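Local coordinates for DNA protection during starvation protein (Halobacterium salinarum, PDB 1TJO) that probably protects DNA from oxidative damage by oxidising iron(II) with hydrogen peroxide and storing it as a ferric mineral inside a hollow dodecamer, at residues L38-H51 and L99-D111. Residues are numbered along the deposited sequence; the frame is centred on the assembly and turned at random.
Sequences LANVYVLYHQLKKH and LQAEASVDVEDED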
loop_
_atom_site.group_PDB
_atom_site.type_symbol
_atom_site.label_atom_id
_atom_site.label_comp_id
_atom_site.label_asym_id
_atom_site.label_seq_id
_atom_site.Cartn_x
_atom_site.Cartn_y
_atom_site.Cartn_z
ATOM N N LEU A 38 1.553 -16.884 30.633
ATOM C CA LEU A 38 0.943 -17.431 29.435
ATOM C C LEU A 38 -0.432 -18.002 29.694
ATOM O O LEU A 38 -1.339 -17.828 28.933
ATOM C CB LEU A 38 1.867 -18.506 28.871
ATOM C CG LEU A 38 1.314 -19.371 27.723
ATOM C CD1 LEU A 38 0.969 -18.535 26.530
ATOM C CD2 LEU A 38 2.367 -20.381 27.316
ATOM N N ALA A 39 -0.560 -18.761 30.761
ATOM C CA ALA A 39 -1.838 -19.408 31.093
ATOM C C ALA A 39 -2.894 -18.341 31.348
ATOM O O ALA A 39 -4.035 -18.387 30.835
ATOM C CB ALA A 39 -1.653 -20.307 32.283
ATOM N N ASN A 40 -2.538 -17.336 32.113
ATOM C CA ASN A 40 -3.476 -16.241 32.408
ATOM C C ASN A 40 -3.838 -15.441 31.147
ATOM O O ASN A 40 -4.994 -15.123 30.941
ATOM C CB ASN A 40 -2.887 -15.327 33.474
ATOM C CG ASN A 40 -2.995 -15.906 34.840
ATOM O OD1 ASN A 40 -3.857 -16.741 35.100
ATOM N ND2 ASN A 40 -2.094 -15.480 35.733
ATOM N N VAL A 41 -2.887 -15.242 30.261
ATOM C CA VAL A 41 -3.131 -14.434 29.065
ATOM C C VAL A 41 -4.018 -15.203 28.094
ATOM O O VAL A 41 -4.861 -14.605 27.447
ATOM C CB VAL A 41 -1.815 -13.957 28.425
ATOM C CG1 VAL A 41 -2.080 -13.331 27.079
ATOM C CG2 VAL A 41 -1.126 -12.955 29.298
ATOM N N TYR A 42 -3.869 -16.528 28.002
ATOM C CA TYR A 42 -4.747 -17.301 27.135
ATOM C C TYR A 42 -6.195 -17.429 27.657
ATOM O O TYR A 42 -7.128 -17.439 26.878
ATOM C CB TYR A 42 -4.161 -18.663 26.734
ATOM C CG TYR A 42 -3.695 -18.661 25.263
ATOM C CD1 TYR A 42 -2.460 -19.151 24.927
ATOM C CD2 TYR A 42 -4.536 -18.241 24.244
ATOM C CE1 TYR A 42 -2.028 -19.181 23.638
ATOM C CE2 TYR A 42 -4.104 -18.263 22.935
ATOM C CZ TYR A 42 -2.851 -18.736 22.641
ATOM O OH TYR A 42 -2.390 -18.749 21.322
ATOM N N VAL A 43 -6.361 -17.478 28.979
ATOM C CA VAL A 43 -7.688 -17.399 29.571
ATOM C C VAL A 43 -8.320 -16.030 29.264
ATOM O O VAL A 43 -9.472 -15.962 28.888
ATOM C CB VAL A 43 -7.738 -17.739 31.089
ATOM C CG1 VAL A 43 -7.412 -19.220 31.303
ATOM C CG2 VAL A 43 -6.825 -16.931 31.843
ATOM N N LEU A 44 -7.530 -14.958 29.362
ATOM C CA LEU A 44 -7.974 -13.617 29.024
ATOM C C LEU A 44 -8.413 -13.573 27.567
ATOM O O LEU A 44 -9.492 -13.100 27.246
ATOM C CB LEU A 44 -6.862 -12.590 29.289
ATOM C CG LEU A 44 -7.196 -11.177 28.794
ATOM C CD1 LEU A 44 -8.390 -10.617 29.556
ATOM C CD2 LEU A 44 -5.938 -10.308 28.851
ATOM N N TYR A 45 -7.549 -14.076 26.701
ATOM C CA TYR A 45 -7.851 -14.119 25.267
ATOM C C TYR A 45 -9.219 -14.780 25.036
ATOM O O TYR A 45 -10.096 -14.254 24.277
ATOM C CB TYR A 45 -6.783 -14.935 24.532
ATOM C CG TYR A 45 -7.171 -15.382 23.120
ATOM C CD1 TYR A 45 -7.094 -14.522 22.063
ATOM C CD2 TYR A 45 -7.582 -16.676 22.900
ATOM C CE1 TYR A 45 -7.440 -14.941 20.791
ATOM C CE2 TYR A 45 -7.971 -17.112 21.674
ATOM C CZ TYR A 45 -7.860 -16.258 20.603
ATOM O OH TYR A 45 -8.228 -16.713 19.351
ATOM N N HIS A 46 -9.419 -15.951 25.646
ATOM C CA HIS A 46 -10.661 -16.684 25.393
ATOM C C HIS A 46 -11.900 -15.976 25.943
ATOM O O HIS A 46 -12.977 -16.026 25.342
ATOM C CB HIS A 46 -10.567 -18.113 25.917
ATOM C CG HIS A 46 -9.925 -19.025 24.933
ATOM N ND1 HIS A 46 -10.556 -19.380 23.765
ATOM C CD2 HIS A 46 -8.699 -19.614 24.902
ATOM C CE1 HIS A 46 -9.749 -20.175 23.068
ATOM N NE2 HIS A 46 -8.622 -20.320 23.728
ATOM N N GLN A 47 -11.738 -15.248 27.040
ATOM C CA GLN A 47 -12.862 -14.514 27.624
ATOM C C GLN A 47 -13.163 -13.218 26.863
ATOM O O GLN A 47 -14.321 -12.844 26.701
ATOM C CB GLN A 47 -12.593 -14.189 29.063
ATOM C CG GLN A 47 -13.845 -13.689 29.766
ATOM C CD GLN A 47 -13.851 -13.963 31.268
ATOM O OE1 GLN A 47 -14.003 -15.111 31.688
ATOM N NE2 GLN A 47 -13.676 -12.913 32.072
ATOM N N LEU A 48 -12.119 -12.604 26.316
ATOM C CA LEU A 48 -12.296 -11.439 25.446
ATOM C C LEU A 48 -13.038 -11.876 24.188
ATOM O O LEU A 48 -13.940 -11.182 23.714
ATOM C CB LEU A 48 -10.950 -10.815 25.088
ATOM C CG LEU A 48 -10.232 -10.101 26.213
ATOM C CD1 LEU A 48 -8.855 -9.689 25.813
ATOM C CD2 LEU A 48 -10.972 -8.871 26.717
ATOM N N LYS A 49 -12.638 -13.022 23.645
ATOM C CA LYS A 49 -13.355 -13.587 22.492
ATOM C C LYS A 49 -14.807 -13.816 22.809
ATOM O O LYS A 49 -15.650 -13.399 22.069
ATOM C CB LYS A 49 -12.717 -14.891 22.008
ATOM C CG LYS A 49 -11.383 -14.743 21.255
ATOM C CD LYS A 49 -11.490 -13.830 20.101
ATOM C CE LYS A 49 -12.128 -14.413 18.933
ATOM N NZ LYS A 49 -11.352 -14.006 17.641
ATOM N N LYS A 50 -15.108 -14.433 23.952
ATOM C CA LYS A 50 -16.484 -14.630 24.370
ATOM C C LYS A 50 -17.259 -13.321 24.372
ATOM O O LYS A 50 -18.364 -13.231 23.867
ATOM C CB LYS A 50 -16.504 -15.173 25.787
ATOM C CG LYS A 50 -17.887 -15.352 26.321
ATOM C CD LYS A 50 -17.806 -15.942 27.716
ATOM C CE LYS A 50 -19.187 -16.160 28.260
ATOM N NZ LYS A 50 -19.234 -16.620 29.694
ATOM N N HIS A 51 -16.705 -12.320 25.015
ATOM C CA HIS A 51 -17.385 -11.033 25.122
ATOM C C HIS A 51 -17.558 -10.321 23.779
ATOM O O HIS A 51 -18.618 -9.719 23.558
ATOM C CB HIS A 51 -16.705 -10.181 26.176
ATOM C CG HIS A 51 -16.769 -10.802 27.538
ATOM N ND1 HIS A 51 -15.943 -10.434 28.575
ATOM C CD2 HIS A 51 -17.570 -11.784 28.021
ATOM C CE1 HIS A 51 -16.235 -11.174 29.638
ATOM N NE2 HIS A 51 -17.218 -11.997 29.328
ATOM N N LEU A 99 -3.844 -24.773 29.991
ATOM C CA LEU A 99 -3.818 -23.322 30.161
ATOM C C LEU A 99 -4.782 -22.836 31.260
ATOM O O LEU A 99 -4.397 -22.048 32.119
ATOM C CB LEU A 99 -4.152 -22.658 28.814
ATOM C CG LEU A 99 -3.082 -22.778 27.736
ATOM C CD1 LEU A 99 -3.619 -22.419 26.393
ATOM C CD2 LEU A 99 -1.854 -21.917 28.110
ATOM N N GLN A 100 -6.010 -23.321 31.267
ATOM C CA GLN A 100 -6.965 -22.882 32.257
ATOM C C GLN A 100 -6.581 -23.467 33.649
ATOM O O GLN A 100 -6.705 -22.775 34.651
ATOM C CB GLN A 100 -8.383 -23.254 31.869
ATOM C CG GLN A 100 -9.416 -22.700 32.864
ATOM C CD GLN A 100 -10.828 -22.756 32.359
ATOM O OE1 GLN A 100 -11.083 -22.805 31.167
ATOM N NE2 GLN A 100 -11.767 -22.774 33.276
ATOM N N ALA A 101 -6.102 -24.703 33.684
ATOM C CA ALA A 101 -5.671 -25.298 34.976
ATOM C C ALA A 101 -4.524 -24.513 35.637
ATOM O O ALA A 101 -4.438 -24.351 36.868
ATOM C CB ALA A 101 -5.243 -26.729 34.751
ATOM N N GLU A 102 -3.594 -24.058 34.814
ATOM C CA GLU A 102 -2.433 -23.336 35.286
ATOM C C GLU A 102 -2.712 -21.857 35.490
ATOM O O GLU A 102 -1.876 -21.186 36.066
ATOM C CB GLU A 102 -1.296 -23.520 34.285
ATOM C CG GLU A 102 -0.835 -24.971 34.180
ATOM C CD GLU A 102 0.067 -25.390 35.342
ATOM O OE1 GLU A 102 0.417 -26.572 35.392
ATOM O OE2 GLU A 102 0.404 -24.570 36.204
ATOM N N ALA A 103 -3.861 -21.352 35.022
ATOM C CA ALA A 103 -4.208 -19.940 35.195
ATOM C C ALA A 103 -4.676 -19.710 36.627
ATOM O O ALA A 103 -5.388 -20.548 37.197
ATOM C CB ALA A 103 -5.286 -19.512 34.211
ATOM N N SER A 104 -4.246 -18.594 37.197
ATOM C CA SER A 104 -4.666 -18.145 38.529
ATOM C C SER A 104 -5.880 -17.224 38.490
ATOM O O SER A 104 -6.566 -17.040 39.508
ATOM C CB SER A 104 -3.522 -17.405 39.217
ATOM O OG SER A 104 -3.121 -16.241 38.505
ATOM N N VAL A 105 -6.172 -16.662 37.325
ATOM C CA VAL A 105 -7.261 -15.715 37.227
ATOM C C VAL A 105 -8.607 -16.412 37.223
ATOM O O VAL A 105 -8.698 -17.579 36.969
ATOM C CB VAL A 105 -7.120 -14.810 36.006
ATOM C CG1 VAL A 105 -5.842 -14.019 36.094
ATOM C CG2 VAL A 105 -7.137 -15.622 34.721
ATOM N N ASP A 106 -9.652 -15.642 37.468
ATOM C CA ASP A 106 -11.015 -16.151 37.561
ATOM C C ASP A 106 -11.669 -16.118 36.194
ATOM O O ASP A 106 -11.630 -15.098 35.535
ATOM C CB ASP A 106 -11.839 -15.275 38.495
ATOM C CG ASP A 106 -11.235 -15.172 39.863
ATOM O OD1 ASP A 106 -10.996 -16.230 40.477
ATOM O OD2 ASP A 106 -10.926 -14.079 40.363
ATOM N N VAL A 107 -12.269 -17.230 35.794
ATOM C CA VAL A 107 -12.917 -17.388 34.510
ATOM C C VAL A 107 -14.427 -17.372 34.690
ATOM O O VAL A 107 -14.940 -17.979 35.635
ATOM C CB VAL A 107 -12.470 -18.721 33.839
ATOM C CG1 VAL A 107 -10.977 -18.931 33.966
ATOM C CG2 VAL A 107 -13.153 -19.895 34.423
ATOM N N GLU A 108 -15.156 -16.691 33.823
ATOM C CA GLU A 108 -16.610 -16.767 33.829
ATOM C C GLU A 108 -17.071 -18.165 33.549
ATOM O O GLU A 108 -16.468 -18.863 32.751
ATOM C CB GLU A 108 -17.245 -15.917 32.714
ATOM C CG GLU A 108 -17.339 -14.479 33.050
ATOM C CD GLU A 108 -17.991 -13.612 31.995
ATOM O OE1 GLU A 108 -18.045 -12.402 32.255
ATOM O OE2 GLU A 108 -18.482 -14.115 30.949
ATOM N N ASP A 109 -18.216 -18.527 34.107
ATOM C CA ASP A 109 -18.872 -19.755 33.690
ATOM C C ASP A 109 -19.484 -19.538 32.292
ATOM O O ASP A 109 -19.363 -18.460 31.727
ATOM C CB ASP A 109 -19.864 -20.266 34.737
ATOM C CG ASP A 109 -21.115 -19.443 34.884
ATOM O OD1 ASP A 109 -21.821 -19.712 35.890
ATOM O OD2 ASP A 109 -21.552 -18.612 34.088
ATOM N N GLU A 110 -20.122 -20.548 31.738
ATOM C CA GLU A 110 -20.498 -20.503 30.309
ATOM C C GLU A 110 -21.770 -19.744 29.983
ATOM O O GLU A 110 -22.138 -19.605 28.786
ATOM C CB GLU A 110 -20.558 -21.934 29.741
ATOM C CG GLU A 110 -19.176 -22.545 29.627
ATOM C CD GLU A 110 -18.330 -21.827 28.588
ATOM O OE1 GLU A 110 -17.250 -21.317 28.962
ATOM O OE2 GLU A 110 -18.749 -21.794 27.418
ATOM N N ASP A 111 -22.463 -19.238 30.991
ATOM C CA ASP A 111 -23.601 -18.394 30.703
ATOM C C ASP A 111 -23.073 -17.039 30.257
ATOM O O ASP A 111 -21.886 -16.734 30.440
ATOM C CB ASP A 111 -24.511 -18.244 31.901
ATOM C CG ASP A 111 -25.211 -19.546 32.270
ATOM O OD1 ASP A 111 -25.298 -20.476 31.432
ATOM O OD2 ASP A 111 -25.741 -19.683 33.383
HETATM O O HOH W 1 -13.270 -12.952 35.446
HETATM O O HOH W 2 -16.870 -18.619 29.827
#
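N40 OD1 takes two backbone N-H groups of the loop that follows the short helix: S104 N lies 2.8 Å from N40 OD1 in the carbonyl plane, on a lone pair, while V105 N stands above it, 3.2 Å from the same oxygen. N40 ND2 donates to S104 OG. Asparagine suits the place because one amide both accepts and donates; an alanine here would probably leave both N-H groups without their acceptor and S104 freer to turn. Small A39 lets the short helix come close, its CB 3.3 Å from L99 O, and L99 CD1 packs obliquely against the Y42 ring. One turn after V43, which covers A103, Q47 uses its amide at both ends: E108 N points almost straight (172°) at Q47 OE1, 2.9 Å away, and Q47 NE2 donates to D122 of helix 115-142. K50, long and fully extended with CG anti to its backbone nitrogen (chi1 178°), carries charged NZ to E108 OE2 in a salt bridge of 2.9 Å and donates to D111 O. H51 can bond through both ring nitrogens: D122 holds ND1, and NE2 donates to E108 OE2 at 3.0 Å, the oxygen lying in the imidazole plane and the nitrogen above that of the carboxylate. N121 holds E108 OE1. Helix 24-54 of this ferritin-like bundle thus fastens the loop through side chains, and lysine and histidine would be expected to stabilise buried E108 as a carboxylate.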